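Local coordinates for carboxylesterase (Ferroplasma acidiphilum, PDB 3WJ2), which probably hydrolyses carboxylic ester bonds, as a carboxylesterase of the alpha/beta-hydrolase fold, at residues Pro9-Leu14 with Ile277-Gly282; Glu16-Ala21 with Asn202-Gly207; Met31-Leu36 with Ala118-Phe123; Tyr95-Arg100 with Asp286-Asp291. All coordinates share one frame; numbering follows the deposited sequence.

Overall arrangement
From the N terminus, P9-L14 enters helix 12-20 and reaches across the 262 intervening residues to the end of strand 271-280, so interaction 1 closes the longest loop. About two turns further on, interaction 2 joins the same helix to the loop before helix 207-217, and interaction 3 joins helix 29-43 to the loop before helix 125-139. The three nest in that order, 3 within 2 and 2 within 1. Interaction 4 crosses them all, pairing helix 96-106 with the segment leading to helix 291-303. Interaction 1 touches interaction 2 through I280 and V204, and interaction 4 through F11 and D286. Interactions 1 to 3 tie the N-terminal helices to later segments; interaction 4 acts within the hydrolase fold.

Interaction 1 (Pro9-Leu14 with Ile277-Gly282); sequences PDFNSL and IGMIHG
I280 brings CG1 to F11 through a hindered first torsion, with CG1 set between its backbone N and carbonyl carbon (chi1 56°), while F11 carries its ring anti to its own carbonyl carbon. The evidence for a CH-pi contact is direct: I280 CG1 lies 3.7 Å from the centroid of the F11 ring and only 11° off the ring normal, and I280 CD1 follows at 3.7 Å from F11 CD1. M279 reaches the same ring differently. Its CB points away, but bends at chi2 and chi3 return the thioether to the ring edge, where M279 SD is 3.7 Å from F11 CZ and M279 CE is 3.7 Å from F11 CE2. With SD 87° off the normal, this is an edge-on Met-aromatic contact. The carbonyl G278 O also meets the rim, 3.7 Å from F11 CE2. Without the ring, as with an alanine here, I280 CG1 and the M279 thioether would probably lose their shared aromatic partner. M279 also packs on A293 and I296 of helix 291-303. Just beyond I280, H281 touches S156 and D251, consistent with the serine-hydrolase triad of this fold. No hydrogen bond joins the two segments. Their fit rests on dispersion over one face and on weak electrostatics at the rim, where the slightly positive ring hydrogens probably suit the sulfur and the carbonyl oxygen.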
# COMPACT_ATOMS: atom_id res chain seq x y z
N PRO B 9 19.55 -5.43 -2.89
CA PRO B 9 20.50 -6.31 -2.16
C PRO B 9 21.79 -5.63 -1.81
O PRO B 9 22.51 -6.16 -0.87
CB PRO B 9 20.72 -7.47 -3.11
CG PRO B 9 19.31 -7.51 -3.93
CD PRO B 9 18.97 -6.04 -4.08
N ASP B 10 22.14 -4.50 -2.47
CA ASP B 10 23.24 -3.66 -2.01
C ASP B 10 23.18 -3.30 -0.53
O ASP B 10 24.25 -3.05 0.10
CB ASP B 10 23.42 -2.38 -2.84
CG ASP B 10 23.82 -2.64 -4.26
OD1 ASP B 10 24.32 -3.73 -4.61
OD2 ASP B 10 23.73 -1.69 -5.05
N PHE B 11 22.02 -3.27 0.10
CA PHE B 11 21.95 -2.93 1.54
C PHE B 11 22.06 -4.14 2.49
O PHE B 11 21.93 -3.96 3.68
CB PHE B 11 20.62 -2.20 1.85
CG PHE B 11 20.51 -0.90 1.09
CD1 PHE B 11 21.38 0.15 1.39
CD2 PHE B 11 19.51 -0.74 0.11
CE1 PHE B 11 21.33 1.40 0.69
CE2 PHE B 11 19.45 0.51 -0.64
CZ PHE B 11 20.34 1.56 -0.31
N ASN B 12 22.23 -5.36 1.94
CA ASN B 12 22.18 -6.53 2.83
C ASN B 12 23.29 -6.42 3.90
O ASN B 12 22.96 -6.69 5.10
CB ASN B 12 22.26 -7.83 2.03
CG ASN B 12 20.95 -8.11 1.24
OD1 ASN B 12 19.91 -7.47 1.48
ND2 ASN B 12 21.00 -9.07 0.31
N SER B 13 24.51 -6.06 3.53
CA SER B 13 25.56 -5.83 4.53
C SER B 13 25.23 -4.87 5.63
O SER B 13 25.47 -5.16 6.80
CB SER B 13 26.84 -5.37 3.88
OG SER B 13 27.30 -6.43 3.06
N LEU B 14 24.63 -3.71 5.27
CA LEU B 14 24.26 -2.70 6.31
C LEU B 14 23.18 -3.19 7.23
O LEU B 14 23.21 -2.91 8.45
CB LEU B 14 23.80 -1.33 5.62
CG LEU B 14 24.94 -0.46 5.20
CD1 LEU B 14 24.33 0.68 4.23
CD2 LEU B 14 25.64 0.19 6.45
N ILE B 277 12.87 3.26 -5.25
CA ILE B 277 12.36 1.87 -5.18
C ILE B 277 13.48 0.99 -4.62
O ILE B 277 14.64 1.07 -5.05
CB ILE B 277 11.89 1.47 -6.55
CG1 ILE B 277 10.59 2.27 -6.86
CG2 ILE B 277 11.49 -0.07 -6.54
CD1 ILE B 277 10.33 2.31 -8.38
N GLY B 278 13.13 0.21 -3.61
CA GLY B 278 14.14 -0.65 -2.95
C GLY B 278 15.05 0.04 -2.00
O GLY B 278 15.97 -0.61 -1.44
N MET B 279 14.93 1.35 -1.78
CA MET B 279 15.87 2.02 -0.89
C MET B 279 15.43 2.01 0.60
O MET B 279 14.24 1.76 0.91
CB MET B 279 15.95 3.52 -1.29
CG MET B 279 16.40 3.71 -2.73
SD MET B 279 18.23 3.32 -2.79
CE MET B 279 18.23 1.89 -3.87
N ILE B 280 16.42 2.20 1.52
CA ILE B 280 16.17 2.19 2.95
C ILE B 280 16.61 3.56 3.55
O ILE B 280 17.23 4.40 2.84
CB ILE B 280 16.98 1.07 3.68
CG1 ILE B 280 18.47 1.24 3.36
CG2 ILE B 280 16.38 -0.29 3.30
CD1 ILE B 280 19.26 0.37 4.41
N HIS B 281 16.28 3.83 4.81
CA HIS B 281 16.71 5.09 5.44
C HIS B 281 18.22 5.20 5.41
O HIS B 281 18.92 4.18 5.53
CB HIS B 281 16.22 5.18 6.88
CG HIS B 281 16.16 6.61 7.37
ND1 HIS B 281 17.11 7.22 8.19
CD2 HIS B 281 15.22 7.54 7.12
CE1 HIS B 281 16.73 8.45 8.42
NE2 HIS B 281 15.59 8.68 7.82
N GLY B 282 18.73 6.36 5.07
CA GLY B 282 20.18 6.54 5.02
C GLY B 282 20.68 6.32 3.63
O GLY B 282 21.87 6.45 3.40

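Interaction 2 (Glu16-Ala21 with Asn202-Gly207)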
# COMPACT_ATOMS: atom_id res chain seq x y z
N GLU B 16 22.64 -6.31 7.98
CA GLU B 16 23.30 -7.33 8.88
C GLU B 16 24.13 -6.64 9.95
O GLU B 16 24.13 -7.07 11.10
CB GLU B 16 24.20 -8.24 8.05
CG GLU B 16 23.44 -9.23 7.11
CD GLU B 16 22.70 -10.38 7.82
OE1 GLU B 16 22.83 -10.59 9.05
OE2 GLU B 16 21.98 -11.09 7.11
N LEU B 17 24.84 -5.59 9.61
CA LEU B 17 25.72 -4.87 10.54
C LEU B 17 24.90 -4.16 11.59
O LEU B 17 25.21 -4.19 12.82
CB LEU B 17 26.51 -3.79 9.79
CG LEU B 17 27.42 -2.85 10.61
CD1 LEU B 17 28.66 -3.62 11.19
CD2 LEU B 17 27.83 -1.65 9.71
N SER B 18 23.78 -3.54 11.15
CA SER B 18 22.84 -2.99 12.08
C SER B 18 22.28 -4.03 13.08
O SER B 18 22.18 -3.74 14.30
CB SER B 18 21.70 -2.29 11.33
OG SER B 18 20.73 -2.10 12.31
N LYS B 19 21.91 -5.22 12.60
CA LYS B 19 21.47 -6.31 13.46
C LYS B 19 22.59 -6.72 14.49
O LYS B 19 22.33 -6.96 15.68
CB LYS B 19 21.09 -7.47 12.53
CG LYS B 19 20.74 -8.80 13.21
CD LYS B 19 20.64 -9.97 12.13
CE LYS B 19 19.84 -11.19 12.70
NZ LYS B 19 20.52 -11.88 13.83
N SER B 20 23.81 -6.72 14.00
CA SER B 20 24.90 -7.21 14.87
C SER B 20 25.18 -6.26 16.05
O SER B 20 25.78 -6.66 17.08
CB SER B 20 26.12 -7.48 14.04
OG SER B 20 26.78 -6.32 13.71
N ALA B 21 24.78 -4.98 15.92
CA ALA B 21 25.08 -4.06 17.00
C ALA B 21 24.10 -4.16 18.15
O ALA B 21 24.38 -3.62 19.20
CB ALA B 21 25.20 -2.55 16.44
N ASN B 202 13.20 -3.96 10.87
CA ASN B 202 14.22 -4.64 10.08
C ASN B 202 15.60 -4.01 10.24
O ASN B 202 16.33 -3.80 9.26
CB ASN B 202 13.83 -4.79 8.60
CG ASN B 202 14.39 -6.11 7.98
OD1 ASN B 202 14.71 -7.07 8.72
ND2 ASN B 202 14.51 -6.17 6.64
N TYR B 203 15.93 -3.70 11.51
CA TYR B 203 17.28 -3.26 12.02
C TYR B 203 17.89 -1.87 11.77
O TYR B 203 18.54 -1.36 12.73
CB TYR B 203 18.35 -4.38 11.89
CG TYR B 203 17.85 -5.74 12.38
CD1 TYR B 203 17.80 -6.06 13.76
CD2 TYR B 203 17.43 -6.71 11.46
CE1 TYR B 203 17.31 -7.33 14.19
CE2 TYR B 203 16.95 -7.94 11.87
CZ TYR B 203 16.89 -8.26 13.23
OH TYR B 203 16.41 -9.51 13.55
N VAL B 204 17.77 -1.24 10.56
CA VAL B 204 18.61 -0.03 10.32
C VAL B 204 18.04 1.19 11.01
O VAL B 204 18.65 1.73 11.86
CB VAL B 204 19.06 0.29 8.85
CG1 VAL B 204 20.11 1.41 8.87
CG2 VAL B 204 19.64 -0.93 8.15
N LEU B 205 16.85 1.65 10.68
CA LEU B 205 16.26 2.65 11.58
C LEU B 205 15.07 2.00 12.20
O LEU B 205 14.10 1.73 11.51
CB LEU B 205 15.89 3.89 10.80
CG LEU B 205 15.06 4.95 11.52
CD1 LEU B 205 15.87 5.50 12.74
CD2 LEU B 205 14.64 6.03 10.50
N THR B 206 15.10 1.67 13.49
CA THR B 206 14.03 0.98 14.10
C THR B 206 13.05 1.93 14.78
O THR B 206 13.40 3.07 15.06
CB THR B 206 14.52 0.01 15.20
OG1 THR B 206 15.22 0.74 16.21
CG2 THR B 206 15.53 -0.96 14.66
N GLY B 207 11.88 1.40 15.13
CA GLY B 207 10.88 2.13 15.94
C GLY B 207 11.39 2.60 17.29
O GLY B 207 11.22 3.78 17.70
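K19 and Y203 supply the aromatic part of this contact, their side chains running side by side in the same direction. K19 CB sits 3.8 Å from the centroid of the Y203 ring and 15° off its normal, which establishes a CH-pi contact over the face, displaced somewhat toward the rim. Because K19 holds CG anti to its backbone N (chi1 173°) and stays extended as far as CE, its methylenes follow the ring outward: K19 CG is 3.9 Å from Y203 CZ, and K19 CE is 3.9 Å from Y203 OH. The ammonium end then leads away. Apolar packing is slight, with V204 CG2 coming to 4.0 Å from S18 CB. The polar part is a hydrogen bond from S18 OG to Y203 O, modelled at a very short 2.3 Å; the position of OG is doubtful, so little can be drawn from that length. Past Y203 the loop reaches T206, whose OG1 caps M209 N at the start of helix 207-217, while L205 packs on H281. The pairing of an N-terminal helix with this inserted region is consistent with the cap of hormone-sensitive-lipase-like esterases. Chemically, one face of the tyrosine ring is covered by a lysine's aliphatic stem rather than by its charge, an apolar contact that a surface position can keep while the ammonium group remains directed away from the ring.

Interaction 3 (Met31-Leu36 with Ala118-Phe123)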
# COMPACT_ATOMS: atom_id res chain seq x y z
N MET B 31 28.18 8.10 24.53
CA MET B 31 28.87 6.86 24.06
C MET B 31 28.38 6.39 22.73
O MET B 31 29.15 6.00 21.86
CB MET B 31 28.57 5.76 25.10
CG MET B 31 29.20 6.08 26.41
SD MET B 31 30.85 5.31 26.26
CE MET B 31 30.20 3.66 26.55
N LEU B 32 27.05 6.52 22.51
CA LEU B 32 26.49 6.12 21.23
C LEU B 32 27.00 7.01 20.10
O LEU B 32 27.28 6.53 19.03
CB LEU B 32 24.97 6.16 21.31
CG LEU B 32 24.21 5.86 20.04
CD1 LEU B 32 24.38 4.35 19.69
CD2 LEU B 32 22.78 6.16 20.33
N ARG B 33 27.12 8.29 20.34
CA ARG B 33 27.63 9.24 19.36
C ARG B 33 29.04 8.85 18.96
O ARG B 33 29.38 8.80 17.81
CB ARG B 33 27.63 10.64 19.98
CG ARG B 33 28.26 11.77 19.09
CD ARG B 33 28.29 13.09 19.78
NE ARG B 33 26.91 13.52 20.05
CZ ARG B 33 26.43 13.83 21.24
NH1 ARG B 33 27.22 13.83 22.36
NH2 ARG B 33 25.14 14.17 21.38
N ASN B 34 29.89 8.60 19.97
CA ASN B 34 31.23 8.15 19.68
C ASN B 34 31.23 6.85 18.83
O ASN B 34 31.94 6.77 17.83
CB ASN B 34 31.93 7.89 21.02
CG ASN B 34 33.15 6.99 20.87
OD1 ASN B 34 33.11 5.73 21.04
ND2 ASN B 34 34.20 7.62 20.46
N PHE B 35 30.42 5.87 19.23
CA PHE B 35 30.36 4.65 18.48
C PHE B 35 29.96 4.89 17.05
O PHE B 35 30.58 4.43 16.13
CB PHE B 35 29.42 3.66 19.15
CG PHE B 35 29.26 2.39 18.36
CD1 PHE B 35 30.34 1.45 18.28
CD2 PHE B 35 28.06 2.08 17.72
CE1 PHE B 35 30.19 0.29 17.57
CE2 PHE B 35 27.91 0.89 16.98
CZ PHE B 35 28.97 -0.01 16.92
N LEU B 36 28.88 5.63 16.84
CA LEU B 36 28.38 5.73 15.51
C LEU B 36 29.28 6.65 14.65
O LEU B 36 29.51 6.32 13.44
CB LEU B 36 26.92 6.23 15.55
CG LEU B 36 25.92 5.27 16.23
CD1 LEU B 36 24.54 6.05 16.36
CD2 LEU B 36 25.76 4.01 15.35
N ALA B 118 21.71 16.94 20.51
CA ALA B 118 20.97 16.54 21.70
C ALA B 118 21.60 15.26 22.25
O ALA B 118 22.35 14.55 21.52
CB ALA B 118 19.54 16.21 21.26
N PRO B 119 21.38 15.00 23.57
CA PRO B 119 20.53 15.72 24.52
C PRO B 119 21.23 16.86 25.22
O PRO B 119 20.54 17.58 25.99
CB PRO B 119 20.20 14.62 25.59
CG PRO B 119 21.49 13.81 25.56
CD PRO B 119 21.92 13.74 24.12
N GLU B 120 22.52 17.07 24.92
CA GLU B 120 23.19 18.16 25.58
C GLU B 120 22.53 19.47 25.21
O GLU B 120 22.46 20.39 26.03
CB GLU B 120 24.69 18.18 25.29
CG GLU B 120 25.45 16.92 25.76
CD GLU B 120 25.50 15.75 24.74
OE1 GLU B 120 26.34 14.84 24.93
OE2 GLU B 120 24.75 15.77 23.73
N HIS B 121 22.03 19.53 23.98
CA HIS B 121 21.39 20.72 23.44
C HIS B 121 20.04 20.24 22.85
O HIS B 121 20.01 19.60 21.77
CB HIS B 121 22.23 21.43 22.38
CG HIS B 121 23.57 21.83 22.87
ND1 HIS B 121 23.79 22.99 23.59
CD2 HIS B 121 24.75 21.21 22.75
CE1 HIS B 121 25.07 23.03 23.93
NE2 HIS B 121 25.67 21.96 23.44
N LYS B 122 18.99 20.50 23.58
CA LYS B 122 17.67 20.04 23.15
C LYS B 122 16.99 21.05 22.24
O LYS B 122 17.43 22.24 22.13
CB LYS B 122 16.82 19.77 24.42
CG LYS B 122 17.25 18.40 24.99
CD LYS B 122 16.52 18.09 26.23
CE LYS B 122 16.88 16.76 26.73
NZ LYS B 122 16.17 15.59 26.12
N PHE B 123 15.90 20.61 21.61
CA PHE B 123 15.07 21.55 20.87
C PHE B 123 14.73 22.71 21.74
O PHE B 123 14.39 22.53 22.96
CB PHE B 123 13.77 20.84 20.43
CG PHE B 123 12.81 21.73 19.69
CD1 PHE B 123 13.01 22.04 18.36
CD2 PHE B 123 11.77 22.38 20.41
CE1 PHE B 123 12.18 22.87 17.63
CE2 PHE B 123 10.86 23.26 19.68
CZ PHE B 123 11.05 23.53 18.34
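R33 and E120 form a salt bridge that carries most of this contact. The grip is end-on, with one nitrogen for each carboxylate oxygen: R33 NH1 donates to E120 OE1 at 2.9 Å with a nearly straight 168°, and R33 NH2 to E120 OE2 at 2.9 Å with a more bent 145°. Both oxygens are met on their syn sides, yet the guanidinium and carboxylate planes are 43° apart, so the pair is twisted rather than coplanar. The R33 chain leaves its helix with CG anti to the backbone N and bends at chi3 to present this end. A further hydrogen bond, from R33 NE to L88 O, helps to fix the rotation of the group. These partners tie helix 29-43 to the alpha/beta-hydrolase core: the loop of E120 joins strand 109-113 to helix 125-139, and L88 closely follows the His-Gly-Gly-Gly run that probably forms the oxyanion loop in this family. A leucine in place of R33 would probably leave the E120 carboxylate without its counter-charge and L88 O without this donor. By proximity alone, R33 NH2 lies 2.8 Å from A118 O, but the angle is too poor for a hydrogen bond.

Interaction 4 (Tyr95-Arg100 with Asp286-Asp291)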
# COMPACT_ATOMS: atom_id res chain seq x y z
N TYR B 95 30.32 13.40 7.49
CA TYR B 95 29.66 13.73 6.25
C TYR B 95 30.61 14.17 5.17
O TYR B 95 30.13 14.51 4.13
CB TYR B 95 28.53 14.88 6.53
CG TYR B 95 27.23 14.13 6.93
CD1 TYR B 95 27.13 13.47 8.13
CD2 TYR B 95 26.13 14.15 6.02
CE1 TYR B 95 25.90 12.72 8.48
CE2 TYR B 95 24.98 13.46 6.40
CZ TYR B 95 24.89 12.75 7.55
OH TYR B 95 23.75 12.06 7.86
N ASP B 96 31.93 14.20 5.39
CA ASP B 96 32.72 14.86 4.42
C ASP B 96 32.75 14.17 3.02
O ASP B 96 32.70 14.85 1.98
CB ASP B 96 34.16 14.89 5.07
CG ASP B 96 35.14 15.77 4.27
OD1 ASP B 96 35.07 17.03 4.31
OD2 ASP B 96 35.92 15.11 3.49
N ASN B 97 32.79 12.83 2.98
CA ASN B 97 32.82 12.12 1.69
C ASN B 97 31.47 12.50 0.92
O ASN B 97 31.55 12.84 -0.25
CB ASN B 97 32.86 10.61 1.81
CG ASN B 97 34.30 10.09 2.05
OD1 ASN B 97 35.20 10.89 2.41
ND2 ASN B 97 34.50 8.82 1.86
N TYR B 98 30.37 12.50 1.67
CA TYR B 98 29.08 12.76 1.03
C TYR B 98 28.96 14.22 0.53
O TYR B 98 28.54 14.50 -0.58
CB TYR B 98 28.01 12.43 2.03
CG TYR B 98 26.58 12.85 1.60
CD1 TYR B 98 25.82 12.03 0.78
CD2 TYR B 98 26.06 13.92 2.28
CE1 TYR B 98 24.50 12.49 0.41
CE2 TYR B 98 24.80 14.34 1.97
CZ TYR B 98 24.07 13.59 1.13
OH TYR B 98 22.74 13.91 0.82
N CYS B 99 29.37 15.20 1.37
CA CYS B 99 29.33 16.57 0.95
C CYS B 99 30.21 16.90 -0.24
O CYS B 99 29.86 17.63 -1.11
CB CYS B 99 29.62 17.48 2.13
SG CYS B 99 28.14 17.57 3.24
N ARG B 100 31.42 16.29 -0.23
CA ARG B 100 32.23 16.33 -1.44
C ARG B 100 31.52 15.84 -2.71
O ARG B 100 31.56 16.51 -3.72
CB ARG B 100 33.51 15.50 -1.23
CG ARG B 100 34.54 16.22 -0.26
CD ARG B 100 35.52 15.13 0.05
NE ARG B 100 36.65 15.64 0.83
CZ ARG B 100 37.81 16.08 0.30
NH1 ARG B 100 38.06 16.09 -1.02
NH2 ARG B 100 38.74 16.53 1.15
N ASP B 286 24.50 6.44 1.89
CA ASP B 286 25.04 5.12 1.42
C ASP B 286 25.47 5.11 -0.03
O ASP B 286 25.58 4.05 -0.64
CB ASP B 286 23.95 4.08 1.61
CG ASP B 286 23.59 3.87 3.03
OD1 ASP B 286 24.34 4.18 3.97
OD2 ASP B 286 22.42 3.34 3.26
N PHE B 287 25.73 6.26 -0.64
CA PHE B 287 26.03 6.36 -2.03
C PHE B 287 27.29 5.56 -2.48
O PHE B 287 27.43 5.33 -3.67
CB PHE B 287 26.19 7.80 -2.54
CG PHE B 287 27.49 8.45 -2.06
CD1 PHE B 287 28.52 8.67 -2.98
CD2 PHE B 287 27.64 8.77 -0.71
CE1 PHE B 287 29.73 9.28 -2.46
CE2 PHE B 287 28.83 9.34 -0.16
CZ PHE B 287 29.86 9.61 -1.08
N GLU B 288 28.11 5.21 -1.50
CA GLU B 288 29.31 4.46 -1.92
C GLU B 288 29.01 2.98 -1.95
O GLU B 288 29.89 2.18 -2.35
CB GLU B 288 30.44 4.77 -0.92
CG GLU B 288 30.89 6.19 -1.01
CD GLU B 288 31.61 6.68 0.27
OE1 GLU B 288 31.12 6.41 1.41
OE2 GLU B 288 32.64 7.38 0.17
N VAL B 289 27.88 2.53 -1.46
CA VAL B 289 27.68 1.09 -1.43
C VAL B 289 26.53 0.64 -2.26
O VAL B 289 26.41 -0.55 -2.53
CB VAL B 289 27.57 0.59 -0.00
CG1 VAL B 289 28.95 0.84 0.79
CG2 VAL B 289 26.44 1.17 0.69
N SER B 290 25.65 1.58 -2.63
CA SER B 290 24.55 1.26 -3.55
C SER B 290 24.51 2.18 -4.76
O SER B 290 24.44 3.40 -4.60
CB SER B 290 23.22 1.39 -2.76
OG SER B 290 22.09 1.51 -3.69
N ASP B 291 24.64 1.61 -5.98
CA ASP B 291 24.67 2.35 -7.16
C ASP B 291 23.28 3.03 -7.35
O ASP B 291 23.21 4.12 -7.93
CB ASP B 291 25.03 1.51 -8.41
CG ASP B 291 25.33 2.42 -9.60
OD1 ASP B 291 26.29 3.25 -9.52
OD2 ASP B 291 24.57 2.40 -10.59
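The loop that links the last strand of the alpha/beta-hydrolase sheet to helix 291-303 sends F287 and E288 against N97 and Y98, in the first turn of helix 96-106. The polar link is a hydrogen bond from N97 ND2 to E288 OE2, 2.9 Å long with an angle of 151° at the hydrogen. It uses the syn lone pair of the carboxylate oxygen, but the amide and carboxylate planes stand 87° apart. N97 ND2 also donates to G45 O, so two acceptors fix the amide. The other link starts from F287, whose CG is placed between its backbone N and carbonyl carbon (chi1 73°), bringing the far end of the ring to the helix: F287 CE2 lies 3.6 Å from Y98 CA and 3.9 Å from Y98 CB, while F287 CZ is 3.7 Å from N97 O. F287 CD2 approaches the edge of the Y98 ring, 4.0 Å from Y98 CD1. E288 CG lies over part of one face of the F287 ring and probably limits its turning. Among its neighbours, F287 stacks on F101 in the next turn of helix 96-106, and its carbonyl oxygen accepts from R294 of helix 291-303. S290 N-caps that helix by bonding A293 N. Y98 OH reaches Y81 of strand 78-82, and L14 of helix 12-20 packs on D286 and V289.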